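Local coordinates for plantacyanin (Spinacia oleracea, PDB 1F56), which binds a single copper ion in a cupredoxin beta-barrel and probably shuttles electrons as a small basic blue copper protein of plants, at residues G32-V37 with P77-G82; L25-I30 with N70-S75; A38-G43 with S48-A53. All coordinates share one frame; numbering follows the deposited sequence.

Contact 1: G32-V37 with P77-G82; sequences GQHNVV and PGHCGG. With CU1 (copper (I) ion), chain F; SO4 (sulfate ion), chain D.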
loop_
_atom_site.group_PDB
_atom_site.type_symbol
_atom_site.label_atom_id
_atom_site.label_comp_id
_atom_site.label_asym_id
_atom_site.label_seq_id
_atom_site.Cartn_x
_atom_site.Cartn_y
_atom_site.Cartn_z
ATOM N N GLY A 32 -0.194 6.520 -13.459
ATOM C CA GLY A 32 0.064 7.942 -13.550
ATOM C C GLY A 32 -0.701 8.786 -12.559
ATOM O O GLY A 32 -0.279 9.894 -12.228
ATOM N N GLN A 33 -1.818 8.272 -12.066
ATOM C CA GLN A 33 -2.645 9.021 -11.123
ATOM C C GLN A 33 -2.289 8.804 -9.664
ATOM O O GLN A 33 -2.674 9.604 -8.798
ATOM C CB GLN A 33 -4.121 8.686 -11.345
ATOM C CG GLN A 33 -4.640 9.171 -12.695
ATOM C CD GLN A 33 -6.157 9.175 -12.779
ATOM O OE1 GLN A 33 -6.731 9.691 -13.739
ATOM N NE2 GLN A 33 -6.813 8.595 -11.773
ATOM N N HIS A 34 -1.567 7.718 -9.399
ATOM C CA HIS A 34 -1.133 7.370 -8.043
ATOM C C HIS A 34 0.138 6.523 -8.142
ATOM O O HIS A 34 0.604 6.184 -9.233
ATOM C CB HIS A 34 -2.188 6.494 -7.321
ATOM C CG HIS A 34 -3.538 7.121 -7.198
ATOM N ND1 HIS A 34 -3.825 8.100 -6.275
ATOM C CD2 HIS A 34 -4.680 6.922 -7.901
ATOM C CE1 HIS A 34 -5.081 8.487 -6.417
ATOM N NE2 HIS A 34 -5.621 7.789 -7.399
ATOM N N ASN A 35 0.678 6.184 -6.982
ATOM C CA ASN A 35 1.814 5.289 -6.892
ATOM C C ASN A 35 1.644 4.529 -5.579
ATOM O O ASN A 35 0.755 4.856 -4.767
ATOM C CB ASN A 35 3.147 6.053 -6.955
ATOM C CG ASN A 35 3.413 6.896 -5.736
ATOM O OD1 ASN A 35 2.620 6.944 -4.800
ATOM N ND2 ASN A 35 4.554 7.573 -5.742
ATOM N N VAL A 36 2.445 3.479 -5.396
ATOM C CA VAL A 36 2.413 2.683 -4.181
ATOM C C VAL A 36 3.841 2.638 -3.642
ATOM O O VAL A 36 4.740 2.149 -4.306
ATOM C CB VAL A 36 1.956 1.242 -4.447
ATOM C CG1 VAL A 36 1.867 0.484 -3.122
ATOM C CG2 VAL A 36 0.616 1.250 -5.187
ATOM N N VAL A 37 4.043 3.170 -2.446
ATOM C CA VAL A 37 5.365 3.180 -1.845
ATOM C C VAL A 37 5.308 2.319 -0.581
ATOM O O VAL A 37 4.439 2.542 0.266
ATOM C CB VAL A 37 5.789 4.627 -1.470
ATOM C CG1 VAL A 37 7.251 4.643 -1.002
ATOM C CG2 VAL A 37 5.604 5.560 -2.682
ATOM N N PRO A 77 1.446 14.607 -3.614
ATOM C CA PRO A 77 0.966 15.683 -2.737
ATOM C C PRO A 77 -0.514 15.614 -2.425
ATOM O O PRO A 77 -1.329 15.605 -3.331
ATOM C CB PRO A 77 1.314 16.947 -3.513
ATOM C CG PRO A 77 2.503 16.545 -4.302
ATOM C CD PRO A 77 2.167 15.165 -4.775
ATOM N N GLY A 78 -0.846 15.585 -1.135
ATOM C CA GLY A 78 -2.231 15.525 -0.706
ATOM C C GLY A 78 -2.875 14.138 -0.667
ATOM O O GLY A 78 -3.918 13.951 -0.038
ATOM N N HIS A 79 -2.268 13.137 -1.296
ATOM C CA HIS A 79 -2.909 11.818 -1.306
ATOM C C HIS A 79 -2.832 11.017 -0.007
ATOM O O HIS A 79 -3.825 10.409 0.415
ATOM C CB HIS A 79 -2.379 10.975 -2.466
ATOM C CG HIS A 79 -2.734 11.518 -3.814
ATOM N ND1 HIS A 79 -2.900 10.711 -4.917
ATOM C CD2 HIS A 79 -2.897 12.789 -4.251
ATOM C CE1 HIS A 79 -3.146 11.457 -5.976
ATOM N NE2 HIS A 79 -3.150 12.723 -5.601
ATOM N N CYS A 80 -1.668 10.991 0.635
ATOM C CA CYS A 80 -1.559 10.246 1.893
ATOM C C CYS A 80 -2.445 10.932 2.951
ATOM O O CYS A 80 -3.183 10.277 3.692
ATOM C CB CYS A 80 -0.099 10.215 2.340
ATOM S SG CYS A 80 0.280 9.169 3.782
ATOM N N GLY A 81 -2.373 12.259 3.015
ATOM C CA GLY A 81 -3.193 12.994 3.966
ATOM C C GLY A 81 -4.666 12.788 3.647
ATOM O O GLY A 81 -5.518 12.889 4.525
ATOM N N GLY A 82 -4.964 12.489 2.387
ATOM C CA GLY A 82 -6.339 12.263 1.981
ATOM C C GLY A 82 -6.807 10.850 2.277
ATOM O O GLY A 82 -7.922 10.469 1.911
HETATM CU CU CU1 F . -2.463 8.742 -4.905
HETATM S S SO4 D . -0.103 15.056 2.362
HETATM O O1 SO4 D . 1.057 14.413 3.027
HETATM O O2 SO4 D . 0.340 16.063 1.380
HETATM O O3 SO4 D . -0.877 14.024 1.651
HETATM O O4 SO4 D . -0.924 15.720 3.385
#

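Contact 2: L25-I30 with N70-S75; sequences LVFKYI and NYFICS. With CU1 (copper (I) ion), chain F.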
loop_
_atom_site.group_PDB
_atom_site.type_symbol
_atom_site.label_atom_id
_atom_site.label_comp_id
_atom_site.label_asym_id
_atom_site.label_seq_id
_atom_site.Cartn_x
_atom_site.Cartn_y
_atom_site.Cartn_z
ATOM N N LEU A 25 -0.685 -8.892 -2.903
ATOM C CA LEU A 25 -1.691 -7.830 -3.035
ATOM C C LEU A 25 -1.513 -7.234 -4.426
ATOM O O LEU A 25 -0.382 -7.001 -4.871
ATOM C CB LEU A 25 -1.479 -6.717 -2.009
ATOM C CG LEU A 25 -1.694 -7.064 -0.528
ATOM C CD1 LEU A 25 -1.652 -5.791 0.315
ATOM C CD2 LEU A 25 -3.028 -7.771 -0.364
ATOM N N VAL A 26 -2.613 -6.994 -5.123
ATOM C CA VAL A 26 -2.504 -6.392 -6.431
ATOM C C VAL A 26 -3.166 -5.024 -6.358
ATOM O O VAL A 26 -4.396 -4.920 -6.277
ATOM C CB VAL A 26 -3.186 -7.240 -7.532
ATOM C CG1 VAL A 26 -2.917 -6.586 -8.908
ATOM C CG2 VAL A 26 -2.638 -8.694 -7.528
ATOM N N PHE A 27 -2.344 -3.974 -6.360
ATOM C CA PHE A 27 -2.848 -2.608 -6.299
ATOM C C PHE A 27 -3.304 -2.185 -7.696
ATOM O O PHE A 27 -2.504 -2.123 -8.650
ATOM C CB PHE A 27 -1.765 -1.652 -5.772
ATOM C CG PHE A 27 -1.399 -1.890 -4.332
ATOM C CD1 PHE A 27 -0.527 -2.921 -3.982
ATOM C CD2 PHE A 27 -1.947 -1.102 -3.326
ATOM C CE1 PHE A 27 -0.204 -3.166 -2.648
ATOM C CE2 PHE A 27 -1.631 -1.335 -1.979
ATOM C CZ PHE A 27 -0.754 -2.373 -1.644
ATOM N N LYS A 28 -4.596 -1.892 -7.806
ATOM C CA LYS A 28 -5.186 -1.517 -9.082
ATOM C C LYS A 28 -5.647 -0.076 -9.093
ATOM O O LYS A 28 -6.352 0.369 -8.173
ATOM C CB LYS A 28 -6.356 -2.449 -9.413
ATOM C CG LYS A 28 -5.935 -3.909 -9.531
ATOM C CD LYS A 28 -6.941 -4.726 -10.313
ATOM C CE LYS A 28 -6.325 -6.038 -10.761
ATOM N NZ LYS A 28 -7.256 -6.845 -11.593
ATOM N N TYR A 29 -5.225 0.643 -10.138
ATOM C CA TYR A 29 -5.548 2.054 -10.319
ATOM C C TYR A 29 -5.060 2.485 -11.705
ATOM O O TYR A 29 -4.458 1.688 -12.438
ATOM C CB TYR A 29 -4.855 2.895 -9.237
ATOM C CG TYR A 29 -3.351 2.694 -9.203
ATOM C CD1 TYR A 29 -2.784 1.622 -8.512
ATOM C CD2 TYR A 29 -2.495 3.554 -9.899
ATOM C CE1 TYR A 29 -1.393 1.412 -8.516
ATOM C CE2 TYR A 29 -1.101 3.347 -9.912
ATOM C CZ TYR A 29 -0.564 2.277 -9.220
ATOM O OH TYR A 29 0.797 2.064 -9.245
ATOM N N ILE A 30 -5.317 3.736 -12.077
ATOM C CA ILE A 30 -4.896 4.208 -13.392
ATOM C C ILE A 30 -3.455 4.690 -13.316
ATOM O O ILE A 30 -3.115 5.593 -12.535
ATOM C CB ILE A 30 -5.781 5.383 -13.911
ATOM C CG1 ILE A 30 -7.204 4.901 -14.191
ATOM C CG2 ILE A 30 -5.207 5.928 -15.215
ATOM C CD1 ILE A 30 -8.185 6.027 -14.515
ATOM N N ASN A 70 3.010 -4.516 7.254
ATOM C CA ASN A 70 3.344 -4.085 5.898
ATOM C C ASN A 70 2.612 -2.764 5.712
ATOM O O ASN A 70 1.382 -2.727 5.774
ATOM C CB ASN A 70 2.815 -5.091 4.883
ATOM C CG ASN A 70 3.535 -6.437 4.953
ATOM O OD1 ASN A 70 4.447 -6.705 4.175
ATOM N ND2 ASN A 70 3.123 -7.282 5.890
ATOM N N TYR A 71 3.358 -1.696 5.467
ATOM C CA TYR A 71 2.783 -0.358 5.315
ATOM C C TYR A 71 2.927 0.161 3.896
ATOM O O TYR A 71 3.976 -0.009 3.273
ATOM C CB TYR A 71 3.498 0.630 6.253
ATOM C CG TYR A 71 3.464 0.260 7.717
ATOM C CD1 TYR A 71 2.311 0.455 8.479
ATOM C CD2 TYR A 71 4.588 -0.298 8.345
ATOM C CE1 TYR A 71 2.269 0.102 9.835
ATOM C CE2 TYR A 71 4.553 -0.652 9.707
ATOM C CZ TYR A 71 3.395 -0.451 10.437
ATOM O OH TYR A 71 3.352 -0.820 11.764
ATOM N N PHE A 72 1.882 0.809 3.387
ATOM C CA PHE A 72 1.933 1.361 2.036
ATOM C C PHE A 72 1.257 2.726 2.015
ATOM O O PHE A 72 0.281 2.918 2.725
ATOM C CB PHE A 72 1.201 0.452 1.037
ATOM C CG PHE A 72 1.715 -0.951 0.995
ATOM C CD1 PHE A 72 1.201 -1.917 1.857
ATOM C CD2 PHE A 72 2.703 -1.320 0.083
ATOM C CE1 PHE A 72 1.660 -3.238 1.809
ATOM C CE2 PHE A 72 3.164 -2.637 0.034
ATOM C CZ PHE A 72 2.639 -3.593 0.897
ATOM N N ILE A 73 1.779 3.666 1.219
ATOM C CA ILE A 73 1.159 4.993 1.083
ATOM C C ILE A 73 1.301 5.423 -0.374
ATOM O O ILE A 73 2.073 4.827 -1.138
ATOM C CB ILE A 73 1.866 6.102 1.963
ATOM C CG1 ILE A 73 3.306 6.341 1.479
ATOM C CG2 ILE A 73 1.880 5.698 3.439
ATOM C CD1 ILE A 73 4.034 7.471 2.220
ATOM N N CYS A 74 0.525 6.424 -0.773
ATOM C CA CYS A 74 0.662 6.995 -2.111
ATOM C C CYS A 74 1.433 8.232 -1.715
ATOM O O CYS A 74 1.066 8.889 -0.745
ATOM C CB CYS A 74 -0.671 7.438 -2.708
ATOM S SG CYS A 74 -0.426 8.318 -4.279
ATOM N N SER A 75 2.484 8.568 -2.437
ATOM C CA SER A 75 3.274 9.733 -2.033
ATOM C C SER A 75 2.968 11.061 -2.753
ATOM O O SER A 75 3.552 12.092 -2.422
ATOM C CB SER A 75 4.755 9.409 -2.197
ATOM O OG SER A 75 5.023 9.212 -3.570
HETATM CU CU CU1 F . -2.463 8.742 -4.905
#

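Contact 3: A38-G43 with S48-A53; sequences AVNGRG and SAPRGA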
loop_
_atom_site.group_PDB
_atom_site.type_symbol
_atom_site.label_atom_id
_atom_site.label_comp_id
_atom_site.label_asym_id
_atom_site.label_seq_id
_atom_site.Cartn_x
_atom_site.Cartn_y
_atom_site.Cartn_z
ATOM N N ALA A 38 6.208 1.335 -0.478
ATOM C CA ALA A 38 6.287 0.459 0.691
ATOM C C ALA A 38 7.175 1.188 1.680
ATOM O O ALA A 38 8.356 1.412 1.417
ATOM C CB ALA A 38 6.911 -0.910 0.307
ATOM N N VAL A 39 6.614 1.548 2.826
ATOM C CA VAL A 39 7.358 2.319 3.818
ATOM C C VAL A 39 7.430 1.603 5.160
ATOM O O VAL A 39 6.909 0.503 5.306
ATOM C CB VAL A 39 6.675 3.708 4.021
ATOM C CG1 VAL A 39 6.562 4.435 2.690
ATOM C CG2 VAL A 39 5.271 3.527 4.609
ATOM N N ASN A 40 8.076 2.229 6.143
ATOM C CA ASN A 40 8.164 1.631 7.475
ATOM C C ASN A 40 7.099 2.284 8.364
ATOM O O ASN A 40 6.362 3.166 7.908
ATOM C CB ASN A 40 9.567 1.832 8.070
ATOM C CG ASN A 40 9.982 3.291 8.125
ATOM O OD1 ASN A 40 9.249 4.186 7.698
ATOM N ND2 ASN A 40 11.168 3.538 8.653
ATOM N N GLY A 41 7.013 1.845 9.617
ATOM C CA GLY A 41 6.027 2.383 10.545
ATOM C C GLY A 41 6.073 3.886 10.751
ATOM O O GLY A 41 5.038 4.557 10.698
ATOM N N ARG A 42 7.257 4.436 10.994
ATOM C CA ARG A 42 7.363 5.886 11.200
ATOM C C ARG A 42 7.002 6.638 9.918
ATOM O O ARG A 42 6.364 7.693 9.967
ATOM C CB ARG A 42 8.771 6.266 11.659
ATOM C CG ARG A 42 9.135 5.682 13.024
ATOM C CD ARG A 42 10.535 6.085 13.467
ATOM N NE ARG A 42 11.562 5.496 12.612
ATOM C CZ ARG A 42 11.863 4.199 12.582
ATOM N NH1 ARG A 42 11.219 3.345 13.364
ATOM N NH2 ARG A 42 12.803 3.755 11.758
ATOM N N GLY A 43 7.394 6.089 8.771
ATOM C CA GLY A 43 7.071 6.732 7.509
ATOM C C GLY A 43 5.563 6.726 7.303
ATOM O O GLY A 43 4.990 7.676 6.778
ATOM N N SER A 48 5.350 9.994 5.062
ATOM C CA SER A 48 6.614 10.311 4.397
ATOM C C SER A 48 7.459 9.058 4.216
ATOM O O SER A 48 7.756 8.355 5.178
ATOM C CB SER A 48 7.395 11.338 5.223
ATOM O OG SER A 48 7.470 10.928 6.579
ATOM N N ALA A 49 7.851 8.792 2.981
ATOM C CA ALA A 49 8.635 7.613 2.667
ATOM C C ALA A 49 10.083 7.750 3.113
ATOM O O ALA A 49 10.716 8.785 2.890
ATOM C CB ALA A 49 8.567 7.349 1.184
ATOM N N PRO A 50 10.632 6.701 3.750
ATOM C CA PRO A 50 12.026 6.769 4.204
ATOM C C PRO A 50 12.977 6.641 3.021
ATOM O O PRO A 50 12.580 6.184 1.941
ATOM C CB PRO A 50 12.130 5.603 5.192
ATOM C CG PRO A 50 11.144 4.602 4.650
ATOM C CD PRO A 50 9.972 5.472 4.225
ATOM N N ARG A 51 14.227 7.045 3.214
ATOM C CA ARG A 51 15.205 6.979 2.128
ATOM C C ARG A 51 15.330 5.565 1.559
ATOM O O ARG A 51 15.404 4.580 2.303
ATOM C CB ARG A 51 16.571 7.465 2.611
ATOM C CG ARG A 51 17.290 6.485 3.528
ATOM C CD ARG A 51 18.485 7.123 4.226
ATOM N NE ARG A 51 18.065 8.041 5.282
ATOM C CZ ARG A 51 18.901 8.742 6.044
ATOM N NH1 ARG A 51 20.212 8.633 5.869
ATOM N NH2 ARG A 51 18.425 9.555 6.980
ATOM N N GLY A 52 15.338 5.471 0.231
ATOM C CA GLY A 52 15.469 4.177 -0.415
ATOM C C GLY A 52 14.197 3.350 -0.540
ATOM O O GLY A 52 14.226 2.264 -1.135
ATOM N N ALA A 53 13.091 3.839 0.013
ATOM C CA ALA A 53 11.807 3.129 -0.067
ATOM C C ALA A 53 11.505 2.723 -1.514
ATOM O O ALA A 53 11.867 3.442 -2.463
ATOM C CB ALA A 53 10.694 4.015 0.461
#

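Contact 1: G32-V37 with P77-G82
His34 and His79 meet at a copper ion, each giving its ND1 to the metal. The bonds from His34 ND1 and His79 ND1 to the copper are both 2.0 Å long, and the shared ion is what brings His34 ND1 within 3.1 Å of His79 ND1, two nitrogens that have no hydrogen bond between them. The rings meet rim to rim with planes 63° apart, neither covering the other, so each nitrogen can face the metal without the rings stacking. In both histidines CG stands anti to the carbonyl carbon (chi1 -58° in His34 and -65° in His79), which swings the two imidazoles from separate loops to one point. Cys74 and Met84 complete the site, the two-histidine, cysteine and methionine set of a type 1 copper centre in the cupredoxin fold. One ligand lies just ahead of strand 36-39, and the other sits in the loop between strands 68-73 and 85-90. Further out, Gln33 O lies at the edge of the His79 ring, 3.4 Å from its CE1. The ring of Phe9 reaches both imidazoles, edge-to-face with His34. The disulfide from Cys80 to Cys47 ties down the loop beside His79. On the outer side of that loop a sulfate, probably from the crystallisation liquor, accepts hydrogen bonds from Gly78 N at its O2 (2.8 Å) and from Gly81 N at its O3 (2.7 Å).

Contact 2: L25-I30 with N70-S75
Phe27 and Phe72 form the aromatic part of this contact, an edge-to-face pair with ring centroids 5.1 Å apart and planes at 50°. The touching atom of Phe27 is CZ, which stands 3.8 Å above the plane of the Phe72 ring and over its centre. It is therefore almost equally far from several carbons, with Phe72 CG at 3.9 Å. Both side chains leave their backbones toward the other strand, and with CG anti to the carbonyl carbon (chi1 -67° in Phe27, -57° in Phe72) the rings meet in the space between the two backbones, whose facing CA atoms remain more than 10 Å apart. The aliphatic part is slighter: Leu25 CD1 approaches Phe72 CE1 at 4.4 Å. Metal binding belongs to the second segment alone, where Cys74 SG, just past the strand, holds the copper at 2.2 Å. No hydrogen bond links the segments, as expected where two sheets face each other through side chains in a cupredoxin barrel. Strand 24-28 lies between 2-6 and 60-64 in one sheet, and strand 68-73 lies between 36-39 and 85-90 in the other. Trp7, Ile86 and Val36 pack against Phe27, and Val36 also touches Phe72.

Contact 3: A38-G43 with S48-A53
Val39 has CG1 anti to its carbonyl carbon, which sets that methyl against Ala49, while the side chain of Asn40 folds back between its own backbone N and carbonyl carbon (chi1 56°) and brings OD1 both to the start of helix 41-45 and to Pro50. Val39 CG1 lies 3.8 Å from Ala49 CB, and Val39 CB meets Pro50 CD at 3.7 Å. Beside them the amide of Asn40 runs past the proline ring in the opposite direction, with Asn40 OD1 3.6 Å from Pro50 CG. The same oxygen accepts a hydrogen bond from Gly43 N at 2.9 Å, the donor standing 42° out of the carbonyl plane. Asn40 is thus the N-cap of the short helix. Replacing it with an alanine would probably leave Gly43 N without its capping acceptor and strip Pro50 CG of the amide packed against it. The segments are joined directly by Ser48 N and Gly43 O, at 2.9 Å and nearly straight (162°), the donor lying in the carbonyl plane on a lone pair. Gly43 also suits the close approach, since a CB there would clash with Ser48 O. Further along, the type II turn from Pro50 to Ala53 carries Ala53 CB to 3.6 Å from Ala38 O, where the chain enters strand 54-56, the neighbour of strand 36-39. With one hydrogen bond between the segments, the surface connection relies otherwise on packing of Val39 and Asn40 against Ala49 and Pro50, and of Ala53 CB beside Ala38 O, and the polar Asn40 serves both sides, using one oxygen as helix cap and as packing surface.

The three contacts show how a cupredoxin joins its metal site to its framework. Contacts 1 and 2 have centres about 9 Å apart and alternate along the chain, each spanning some forty residues; both touch the copper, through the histidines in one and Cys74 in the other. Val37 N and Ile73 O probably hydrogen-bond where strands 36-39 and 68-73 run side by side, and Asn35 ND2 with Ser75 OG adds a second such link. Contact 3 is nested inside both loops, about 14 Å from contact 1 and 13 Å from contact 2, centre to centre. It continues strand 36-39 away from the metal, so one strand connects the copper end, the barrel interior and the surface helix.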